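Local atomic coordinates of soluble lytic transglycosylase B3 (Pseudomonas aeruginosa, PDB entry 5ANZ), a protein that probably cleaves bacterial peptidoglycan as a soluble lytic transglycosylase taking part in cell-wall turnover, and carries a bound calcium ion. Residues A[136-141]-A[145-150]; A[203-208]-A[324-329]; A[210-215]-A[226-231]; A[318-323]-A[331-336]. All coordinates share one frame; numbering follows the deposited sequence. Where two conformers were deposited one is given.

Interaction 1. Residues A[136-141]-A[145-150]; sequences AVVAIW and SNYGSH
Tyr147 meets the indole of Trp141 twice, once with its backbone and once with its ring. Its CA stands over one face of Trp141, 3.5 Å from the centroid of the five-membered ring and nearly on the ring normal, a CH-pi contact. The phenol turns an edge toward the six-membered ring in an offset edge-to-face pair, the planes at 89° to each other. With CG of Tyr147 beside its own backbone N (chi1 -45°), the ring swings back along helix 134-145, where CE1 of Tyr147 lies 3.6 Å from Val138 CG1 and the two side chains cross at about a right angle.

In the backbone, Trp141 O accepts two bonds from opposite faces of its carbonyl plane: Ser145 N gives one at 3.1 Å, and Tyr147 N the other at the same length, from well above the plane. Asn146, with positive phi, takes the chain out of the helix and opens a type I' turn to Ser149. An ST motif braces this turn, which follows helix 134-145 within the transglycosylase domain, Gly148 N reaching Ser145 OG at 2.9 Å.

Gln204 takes Trp141 NE1 with OE1 and Ser145 OG with its backbone O, and Arg108 O receives Tyr147 OH. The buried aromatic pair thus has both polar ends satisfied: the bond from Trp141 NE1 to Gln204 should fix the turn of the indole, while that of Tyr147 OH holds the far end of the phenol in place.

Interaction 2. Residues A[203-208]-A[324-329]; sequences GQTQFI and LKYNNS
Tyr326 brings most of the contact surface, and its hydroxyl does the touching. OH donates to Thr205 O at 2.7 Å, lying in the carbonyl plane and on a lone pair, with a C=O...O angle of 126°. Thr205 O also lies in the plane of the Tyr326 ring, at its edge, so the bond holds the ring end-on against the backbone of residues 203-208. Phe207 arrives from another direction: its CE1 comes to 3.2 Å of Tyr326 OH and 3.8 Å of Tyr326 CZ, the two side chains crossing at about a right angle.

The Gly-Gln-Thr-Gln-Phe sequence recalls a conserved motif of lytic transglycosylases, and both segments contribute to the saccharide site, since Tyr326 and Ile208 bind N-acetyl-D-glucosamine, a ligand absent from this model. Thr205 has its OG1 between backbone N and carbonyl carbon (chi1 58°), which sets that oxygen 3.3 Å above one face of the Phe207 ring and lets it take a weak bond from Phe207 N. CB of Thr205 also lies 3.6 Å from Tyr326 OH. Helix 231-244 flanks the group: Thr238 touches both Thr205 and Tyr326, and Tyr241 packs edge-to-face with the Tyr326 ring.

Interaction 3. Residues A[210-215]-A[226-231]; sequences TTHNQY and DIWGSP
At the two ends of the calcium-binding loop, His212 on helix 209-215 meets Ile227 and Trp228, which lie between the calcium ligands Lys224 and Asp233. His212 carries CG opposite its backbone N (chi1 175°), and its imidazole extends from the helix toward the returning end of the loop. The ring leads with an edge: CD1 of Ile227 lies near its plane, 3.5 Å from His212 ND1. Beside it, the imidazole and the six-membered ring of Trp228 come together obliquely, neither stacked nor edge-to-face, with planes at 43°; their closest atoms are His212 CE1 and Trp228 CZ3, 4.1 Å apart.

The alternate spacing of the ligands Asp218, Asp220, Asp222 and Lys224 recalls an EF-hand, as in the related Slt35, with Asp233 farther along the chain than the last ligand of a canonical loop. Residues 226-231 thus bridge the last two of these ligands, and Asp226 N is hydrogen-bonded to Asp233 OD2. Within the bridge, Asp226 shapes an Asx turn: its OD1 accepts from Trp228 N at 3.0 Å and from Gly229 N at 2.8 Å, both coming from the same face of the carboxylate. Ile227 also lays its CG1 3.6 Å above one face of the Trp228 ring, so the isoleucine touches both aromatic partners.

The imidazole is held on its far nitrogen, where NE2 pairs with Asp188 OD2, a neighbour that would favour a proton on NE2. ND1 is buried against the isoleucine methyl with no polar partner in the model, whereas Trp228 NE1 bonds Ile195 O.

Interaction 4. Residues A[318-323]-A[331-336]; sequences HNFRAI and AYALAV
Ala333 is gripped from two directions, by the ring of Phe320 and by the CG2 branch of Ile323. Its CB lies over one face of Phe320, 3.7 Å from the ring centroid and 25° off the normal, a CH-pi contact displaced toward the CE1-CZ side. Because an alanine presents so little bulk, the phenyl can slide close to the helix backbone, and Phe320 CE1 comes to 3.4 Å of Leu334 N. Ile323 covers the neighbouring surface: CG2 is opposite its backbone N, with CG1 beside that N (chi1 -62°), an arrangement that sends the two branches to different targets. CG2 of Ile323 rests 3.6 Å from Ala333 CB and 3.7 Å from Tyr332 CE1, while CD1 of Ile323 meets Val336 CG1 tip to tip at 3.9 Å.

Away from this core the contact thins. The side chain of Leu334 leads away, and its CB is 4.4 Å from Phe320 CE1. On the outer flanks Arg321 and Ala331 turn their side chains away, and both remain partly exposed, as does His318. No hydrogen bond joins the two segments; the side chains that meet do so by apolar packing.

The short segment axes approach to 9.3 Å at 118°, a steep crossing that leaves the close packing to a few side chains. Helix 134-145 continues the apolar layer, its Ile140 touching Tyr332 and Val336. This is a helix-loop-helix unit in the lysozyme-like transglycosylase domain, and its intervening loop carries the sugar-binding Tyr326.

In the fold
From the N terminus, interaction 1 comes first, closing a tight turn where helix 134-145 ends. Interaction 2 then opens at residues 203-208 and spans more than a hundred residues to 324-329, enclosing interaction 3, which closes the calcium loop between helix 209-215 and the start of helix 231-244. Interaction 4 crosses interaction 2, since residues 324-329 lie between its two segments while 203-208 precede both. Gln204 joins the first three: it bonds to segments of interaction 1 and, through its backbone N and side chain, to Ile227 and Trp228 of interaction 3. Ile140 packs on both Tyr326 and Tyr332, tying interactions 1, 2 and 4 together, whereas interactions 3 and 4 stay apart.

Interaction 1. Residues A[136-141]-A[145-150]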
# COMPACT_ATOMS: atom_id res chain seq x y z
N ALA A 136 7.91 -3.47 -12.44
CA ALA A 136 7.44 -3.29 -11.07
C ALA A 136 7.67 -1.85 -10.59
O ALA A 136 6.78 -1.27 -9.97
CB ALA A 136 8.13 -4.26 -10.12
N VAL A 137 8.83 -1.28 -10.89
CA VAL A 137 9.10 0.14 -10.59
C VAL A 137 8.05 1.03 -11.23
O VAL A 137 7.47 1.91 -10.57
CB VAL A 137 10.50 0.55 -11.07
CG1 VAL A 137 10.73 2.05 -10.85
CG2 VAL A 137 11.58 -0.23 -10.33
N VAL A 138 7.76 0.81 -12.51
CA VAL A 138 6.79 1.64 -13.18
C VAL A 138 5.37 1.39 -12.66
O VAL A 138 4.57 2.31 -12.55
CB VAL A 138 6.86 1.45 -14.72
CG1 VAL A 138 5.67 2.12 -15.43
CG2 VAL A 138 8.19 2.05 -15.24
N ALA A 139 5.05 0.15 -12.27
CA ALA A 139 3.73 -0.10 -11.72
C ALA A 139 3.53 0.64 -10.40
O ALA A 139 2.47 1.17 -10.14
CB ALA A 139 3.50 -1.62 -11.53
N ILE A 140 4.56 0.65 -9.56
CA ILE A 140 4.46 1.37 -8.28
C ILE A 140 4.25 2.87 -8.56
O ILE A 140 3.41 3.53 -7.92
CB ILE A 140 5.72 1.15 -7.42
CG1 ILE A 140 5.82 -0.30 -6.90
CG2 ILE A 140 5.76 2.17 -6.24
CD1 ILE A 140 4.99 -0.64 -5.65
N TRP A 141 5.01 3.38 -9.51
CA TRP A 141 4.93 4.78 -9.90
C TRP A 141 3.51 5.11 -10.37
O TRP A 141 2.94 6.15 -10.03
CB TRP A 141 5.93 5.02 -11.02
CG TRP A 141 6.24 6.44 -11.41
CD1 TRP A 141 6.12 7.58 -10.65
CD2 TRP A 141 6.77 6.84 -12.67
NE1 TRP A 141 6.56 8.67 -11.38
CE2 TRP A 141 6.96 8.23 -12.62
CE3 TRP A 141 7.13 6.15 -13.83
CZ2 TRP A 141 7.48 8.95 -13.70
CZ3 TRP A 141 7.66 6.85 -14.89
CH2 TRP A 141 7.83 8.24 -14.82
N SER A 145 1.36 7.75 -7.85
CA SER A 145 1.10 9.13 -8.28
C SER A 145 0.66 9.25 -9.74
O SER A 145 0.77 10.32 -10.33
CB SER A 145 2.34 9.99 -8.07
OG SER A 145 3.38 9.62 -8.96
N ASN A 146 0.18 8.15 -10.33
CA ASN A 146 -0.15 8.17 -11.75
C ASN A 146 1.04 8.64 -12.60
O ASN A 146 0.89 9.49 -13.48
CB ASN A 146 -1.36 9.05 -12.01
CG ASN A 146 -2.11 8.64 -13.26
OD1 ASN A 146 -2.19 7.45 -13.58
ND2 ASN A 146 -2.65 9.61 -13.98
N TYR A 147 2.21 8.09 -12.31
CA TYR A 147 3.44 8.38 -13.05
C TYR A 147 3.81 9.86 -12.93
O TYR A 147 4.33 10.46 -13.87
CB TYR A 147 3.31 7.98 -14.51
CG TYR A 147 2.67 6.61 -14.71
CD1 TYR A 147 3.38 5.45 -14.44
CD2 TYR A 147 1.38 6.49 -15.21
CE1 TYR A 147 2.81 4.20 -14.63
CE2 TYR A 147 0.80 5.24 -15.40
CZ TYR A 147 1.52 4.10 -15.10
OH TYR A 147 0.93 2.88 -15.30
N GLY A 148 3.53 10.42 -11.75
CA GLY A 148 3.87 11.80 -11.45
C GLY A 148 2.82 12.86 -11.74
O GLY A 148 3.07 14.05 -11.52
N SER A 149 1.65 12.47 -12.24
CA SER A 149 0.63 13.47 -12.55
C SER A 149 -0.29 13.79 -11.36
O SER A 149 -1.02 14.78 -11.39
CB SER A 149 -0.20 13.01 -13.74
OG SER A 149 -1.10 11.99 -13.35
N HIS A 150 -0.26 12.96 -10.33
CA HIS A 150 -1.12 13.17 -9.16
C HIS A 150 -0.31 12.96 -7.88
O HIS A 150 -0.36 11.89 -7.27
CB HIS A 150 -2.32 12.24 -9.20
CG HIS A 150 -3.35 12.64 -10.22
ND1 HIS A 150 -3.13 12.53 -11.58
CD2 HIS A 150 -4.58 13.18 -10.08
CE1 HIS A 150 -4.19 12.97 -12.23
NE2 HIS A 150 -5.09 13.37 -11.34

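Interaction 2. Residues A[203-208]-A[324-329]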
# COMPACT_ATOMS: atom_id res chain seq x y z
N GLY A 203 5.71 13.90 -3.42
CA GLY A 203 6.27 13.81 -4.76
C GLY A 203 5.83 12.60 -5.57
O GLY A 203 4.74 12.08 -5.36
N GLN A 204 6.67 12.19 -6.50
CA GLN A 204 6.28 11.17 -7.46
C GLN A 204 6.26 9.80 -6.81
O GLN A 204 5.49 8.93 -7.23
CB GLN A 204 7.22 11.15 -8.65
CG GLN A 204 7.29 12.51 -9.35
CD GLN A 204 7.68 12.41 -10.79
OE1 GLN A 204 7.44 11.39 -11.44
NE2 GLN A 204 8.28 13.48 -11.32
N THR A 205 7.10 9.62 -5.79
CA THR A 205 7.21 8.33 -5.13
C THR A 205 6.21 8.19 -3.96
O THR A 205 5.98 7.08 -3.46
CB THR A 205 8.63 8.13 -4.57
OG1 THR A 205 8.92 9.20 -3.68
CG2 THR A 205 9.64 8.14 -5.71
N GLN A 206 5.67 9.31 -3.50
CA GLN A 206 4.83 9.37 -2.30
C GLN A 206 5.54 8.79 -1.08
O GLN A 206 4.91 8.17 -0.21
CB GLN A 206 3.49 8.68 -2.54
CG GLN A 206 2.65 9.41 -3.61
CD GLN A 206 2.04 10.71 -3.09
OE1 GLN A 206 1.12 10.69 -2.26
NE2 GLN A 206 2.56 11.84 -3.56
N PHE A 207 6.85 9.04 -1.00
CA PHE A 207 7.62 8.78 0.22
C PHE A 207 7.24 9.75 1.33
O PHE A 207 7.21 10.96 1.08
CB PHE A 207 9.11 8.96 -0.02
CG PHE A 207 9.80 7.86 -0.79
CD1 PHE A 207 9.14 6.69 -1.17
CD2 PHE A 207 11.16 7.99 -1.09
CE1 PHE A 207 9.84 5.68 -1.85
CE2 PHE A 207 11.86 6.99 -1.75
CZ PHE A 207 11.21 5.84 -2.13
N ILE A 208 7.05 9.29 2.57
CA ILE A 208 7.03 10.22 3.70
C ILE A 208 8.47 10.68 3.96
O ILE A 208 9.42 10.02 3.52
CB ILE A 208 6.42 9.59 4.97
CG1 ILE A 208 7.21 8.36 5.40
CG2 ILE A 208 4.95 9.22 4.73
CD1 ILE A 208 6.68 7.71 6.69
N LEU A 324 4.23 -4.96 -0.20
CA LEU A 324 3.45 -4.60 0.99
C LEU A 324 4.18 -3.62 1.89
O LEU A 324 3.56 -2.90 2.69
CB LEU A 324 3.09 -5.86 1.77
CG LEU A 324 2.01 -6.75 1.16
CD1 LEU A 324 1.92 -8.04 1.97
CD2 LEU A 324 0.69 -6.03 1.18
N LYS A 325 5.51 -3.57 1.78
CA LYS A 325 6.27 -2.64 2.60
C LYS A 325 6.10 -1.22 2.06
O LYS A 325 6.36 -0.24 2.75
CB LYS A 325 7.75 -3.05 2.65
CG LYS A 325 7.99 -4.40 3.29
CD LYS A 325 9.47 -4.68 3.45
CE LYS A 325 9.74 -5.91 4.30
NZ LYS A 325 9.59 -7.18 3.53
N TYR A 326 5.63 -1.11 0.82
CA TYR A 326 5.40 0.18 0.19
C TYR A 326 4.03 0.70 0.64
O TYR A 326 3.87 1.88 0.98
CB TYR A 326 5.50 0.08 -1.36
CG TYR A 326 6.03 1.32 -2.04
CD1 TYR A 326 5.27 2.48 -2.06
CD2 TYR A 326 7.29 1.35 -2.64
CE1 TYR A 326 5.74 3.63 -2.66
CE2 TYR A 326 7.78 2.52 -3.24
CZ TYR A 326 6.99 3.64 -3.25
OH TYR A 326 7.44 4.80 -3.85
N ASN A 327 3.06 -0.20 0.66
CA ASN A 327 1.72 0.07 1.15
C ASN A 327 1.15 -1.26 1.63
O ASN A 327 1.02 -2.21 0.87
CB ASN A 327 0.85 0.72 0.05
CG ASN A 327 -0.62 0.92 0.46
OD1 ASN A 327 -1.20 0.13 1.20
ND2 ASN A 327 -1.23 1.97 -0.06
N ASN A 328 0.85 -1.31 2.93
CA ASN A 328 0.47 -2.56 3.57
C ASN A 328 -1.00 -2.87 3.38
O ASN A 328 -1.74 -3.00 4.35
CB ASN A 328 0.80 -2.49 5.06
CG ASN A 328 0.86 -3.85 5.70
OD1 ASN A 328 1.12 -4.85 5.03
ND2 ASN A 328 0.64 -3.91 7.01
N SER A 329 -1.42 -2.94 2.13
CA SER A 329 -2.76 -3.36 1.77
C SER A 329 -2.63 -4.46 0.73
O SER A 329 -1.98 -4.25 -0.29
CB SER A 329 -3.57 -2.20 1.20
OG SER A 329 -4.62 -2.69 0.37

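Interaction 3. Residues A[210-215]-A[226-231]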
# COMPACT_ATOMS: atom_id res chain seq x y z
N THR A 210 10.73 10.63 6.40
CA THR A 210 11.76 9.74 6.94
C THR A 210 12.13 8.65 5.91
O THR A 210 13.29 8.23 5.83
CB THR A 210 11.32 9.09 8.28
OG1 THR A 210 10.10 8.37 8.10
CG2 THR A 210 11.14 10.16 9.36
N THR A 211 11.16 8.20 5.10
CA THR A 211 11.49 7.25 4.05
C THR A 211 12.36 7.88 2.96
O THR A 211 13.31 7.28 2.47
CB THR A 211 10.20 6.67 3.40
OG1 THR A 211 9.47 5.96 4.41
CG2 THR A 211 10.54 5.74 2.24
N HIS A 212 12.05 9.12 2.59
CA HIS A 212 12.91 9.85 1.68
C HIS A 212 14.34 9.91 2.23
O HIS A 212 15.30 9.63 1.51
CB HIS A 212 12.37 11.28 1.46
CG HIS A 212 13.28 12.13 0.63
ND1 HIS A 212 13.10 12.31 -0.72
CD2 HIS A 212 14.38 12.85 0.97
CE1 HIS A 212 14.06 13.10 -1.18
NE2 HIS A 212 14.83 13.44 -0.19
N ASN A 213 14.48 10.26 3.50
CA ASN A 213 15.81 10.48 4.05
C ASN A 213 16.64 9.20 4.14
O ASN A 213 17.87 9.27 4.14
CB ASN A 213 15.71 11.16 5.42
CG ASN A 213 15.40 12.64 5.30
OD1 ASN A 213 15.49 13.22 4.20
ND2 ASN A 213 15.07 13.28 6.42
N GLN A 214 15.98 8.04 4.18
CA GLN A 214 16.71 6.78 4.21
C GLN A 214 16.86 6.14 2.84
O GLN A 214 17.86 5.49 2.57
CB GLN A 214 16.05 5.78 5.16
CG GLN A 214 16.81 4.46 5.22
CD GLN A 214 16.39 3.56 6.37
OE1 GLN A 214 15.55 3.95 7.19
NE2 GLN A 214 16.96 2.37 6.43
N TYR A 215 15.88 6.33 1.96
CA TYR A 215 15.90 5.56 0.70
C TYR A 215 15.90 6.36 -0.60
O TYR A 215 16.14 5.79 -1.65
CB TYR A 215 14.70 4.60 0.66
CG TYR A 215 14.74 3.60 1.77
CD1 TYR A 215 15.56 2.49 1.70
CD2 TYR A 215 13.97 3.78 2.92
CE1 TYR A 215 15.62 1.57 2.75
CE2 TYR A 215 14.01 2.87 3.96
CZ TYR A 215 14.83 1.77 3.86
OH TYR A 215 14.88 0.87 4.91
N ASP A 226 15.76 14.60 -5.89
CA ASP A 226 14.54 15.32 -6.28
C ASP A 226 13.45 14.38 -6.77
O ASP A 226 13.32 14.13 -7.97
CB ASP A 226 14.89 16.33 -7.37
CG ASP A 226 13.66 17.04 -7.91
OD1 ASP A 226 12.61 17.03 -7.24
OD2 ASP A 226 13.76 17.64 -9.01
N ILE A 227 12.64 13.89 -5.83
CA ILE A 227 11.58 12.95 -6.18
C ILE A 227 10.34 13.70 -6.64
O ILE A 227 9.30 13.09 -6.87
CB ILE A 227 11.19 12.04 -4.99
CG1 ILE A 227 10.74 12.88 -3.80
CG2 ILE A 227 12.39 11.15 -4.58
CD1 ILE A 227 10.15 12.04 -2.65
N TRP A 228 10.45 15.02 -6.77
CA TRP A 228 9.36 15.85 -7.30
C TRP A 228 9.48 16.09 -8.80
O TRP A 228 8.51 15.91 -9.55
CB TRP A 228 9.32 17.20 -6.55
CG TRP A 228 8.99 17.01 -5.10
CD1 TRP A 228 7.76 17.07 -4.52
CD2 TRP A 228 9.92 16.72 -4.03
NE1 TRP A 228 7.85 16.83 -3.18
CE2 TRP A 228 9.16 16.61 -2.85
CE3 TRP A 228 11.30 16.54 -3.97
CZ2 TRP A 228 9.74 16.32 -1.61
CZ3 TRP A 228 11.88 16.24 -2.73
CH2 TRP A 228 11.10 16.13 -1.57
N GLY A 229 10.66 16.51 -9.24
CA GLY A 229 10.84 16.96 -10.61
C GLY A 229 11.75 16.12 -11.47
O GLY A 229 11.90 16.39 -12.67
N SER A 230 12.38 15.10 -10.89
CA SER A 230 13.33 14.29 -11.65
C SER A 230 12.87 12.85 -11.80
O SER A 230 12.90 12.11 -10.83
CB SER A 230 14.69 14.28 -10.96
OG SER A 230 15.51 13.27 -11.54
N PRO A 231 12.48 12.44 -13.02
CA PRO A 231 12.06 11.04 -13.15
C PRO A 231 13.19 10.07 -12.75
O PRO A 231 12.93 9.05 -12.10
CB PRO A 231 11.72 10.91 -14.64
CG PRO A 231 11.41 12.33 -15.08
CD PRO A 231 12.32 13.21 -14.27

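Interaction 4. Residues A[318-323]-A[331-336]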
# COMPACT_ATOMS: atom_id res chain seq x y z
N HIS A 318 7.56 -13.87 -2.29
CA HIS A 318 8.34 -12.90 -1.55
C HIS A 318 8.21 -11.49 -2.11
O HIS A 318 8.12 -10.53 -1.33
CB HIS A 318 9.81 -13.33 -1.55
CG HIS A 318 10.65 -12.60 -0.55
ND1 HIS A 318 10.42 -12.66 0.80
CD2 HIS A 318 11.73 -11.79 -0.71
CE1 HIS A 318 11.31 -11.92 1.44
NE2 HIS A 318 12.12 -11.38 0.54
N ASN A 319 8.18 -11.35 -3.43
CA ASN A 319 8.12 -10.01 -4.01
C ASN A 319 6.79 -9.31 -3.71
O ASN A 319 6.72 -8.08 -3.65
CB ASN A 319 8.38 -10.04 -5.52
CG ASN A 319 9.86 -10.21 -5.86
OD1 ASN A 319 10.73 -10.10 -4.99
ND2 ASN A 319 10.16 -10.45 -7.12
N PHE A 320 5.73 -10.09 -3.48
CA PHE A 320 4.47 -9.53 -2.99
C PHE A 320 4.68 -8.91 -1.61
O PHE A 320 4.18 -7.82 -1.32
CB PHE A 320 3.39 -10.62 -2.93
CG PHE A 320 2.00 -10.09 -2.69
CD1 PHE A 320 1.22 -9.66 -3.75
CD2 PHE A 320 1.45 -10.09 -1.42
CE1 PHE A 320 -0.07 -9.20 -3.55
CE2 PHE A 320 0.15 -9.63 -1.20
CZ PHE A 320 -0.60 -9.18 -2.29
N ARG A 321 5.42 -9.60 -0.74
CA ARG A 321 5.74 -9.06 0.57
C ARG A 321 6.53 -7.77 0.47
O ARG A 321 6.37 -6.87 1.29
CB ARG A 321 6.50 -10.10 1.41
CG ARG A 321 5.72 -11.39 1.62
CD ARG A 321 6.54 -12.41 2.42
NE ARG A 321 6.80 -11.95 3.78
CZ ARG A 321 7.68 -12.51 4.62
NH1 ARG A 321 8.41 -13.55 4.24
NH2 ARG A 321 7.83 -12.01 5.84
N ALA A 322 7.41 -7.67 -0.53
CA ALA A 322 8.18 -6.44 -0.74
C ALA A 322 7.26 -5.26 -1.08
O ALA A 322 7.44 -4.15 -0.60
CB ALA A 322 9.21 -6.64 -1.85
N ILE A 323 6.28 -5.52 -1.94
CA ILE A 323 5.35 -4.47 -2.31
C ILE A 323 4.54 -4.02 -1.10
O ILE A 323 4.24 -2.85 -0.94
CB ILE A 323 4.41 -4.96 -3.42
CG1 ILE A 323 5.24 -5.31 -4.67
CG2 ILE A 323 3.34 -3.90 -3.70
CD1 ILE A 323 4.47 -6.18 -5.67
N ALA A 331 -4.84 -5.52 -1.25
CA ALA A 331 -5.49 -5.07 -2.49
C ALA A 331 -4.51 -4.22 -3.32
O ALA A 331 -4.37 -4.40 -4.54
CB ALA A 331 -6.75 -4.30 -2.20
N TYR A 332 -3.84 -3.30 -2.65
CA TYR A 332 -2.81 -2.48 -3.30
C TYR A 332 -1.73 -3.33 -3.93
O TYR A 332 -1.35 -3.14 -5.08
CB TYR A 332 -2.19 -1.53 -2.29
CG TYR A 332 -0.94 -0.81 -2.80
CD1 TYR A 332 0.32 -1.39 -2.67
CD2 TYR A 332 -1.02 0.45 -3.36
CE1 TYR A 332 1.46 -0.73 -3.11
CE2 TYR A 332 0.12 1.12 -3.80
CZ TYR A 332 1.36 0.51 -3.67
OH TYR A 332 2.50 1.16 -4.09
N ALA A 333 -1.21 -4.30 -3.16
CA ALA A 333 -0.10 -5.09 -3.67
C ALA A 333 -0.56 -5.98 -4.83
O ALA A 333 0.18 -6.16 -5.79
CB ALA A 333 0.53 -5.92 -2.55
N LEU A 334 -1.79 -6.48 -4.76
CA LEU A 334 -2.33 -7.24 -5.89
C LEU A 334 -2.44 -6.35 -7.14
O LEU A 334 -2.06 -6.77 -8.25
CB LEU A 334 -3.70 -7.83 -5.52
CG LEU A 334 -4.36 -8.73 -6.57
CD1 LEU A 334 -3.45 -9.86 -6.99
CD2 LEU A 334 -5.66 -9.27 -5.96
N ALA A 335 -2.90 -5.11 -6.94
CA ALA A 335 -3.01 -4.15 -8.05
C ALA A 335 -1.65 -3.88 -8.67
O ALA A 335 -1.51 -3.86 -9.89
CB ALA A 335 -3.65 -2.83 -7.60
N VAL A 336 -0.65 -3.62 -7.83
CA VAL A 336 0.69 -3.42 -8.36
C VAL A 336 1.18 -4.59 -9.20
O VAL A 336 1.70 -4.41 -10.29
CB VAL A 336 1.70 -3.15 -7.23
CG1 VAL A 336 3.12 -3.16 -7.75
CG2 VAL A 336 1.38 -1.80 -6.59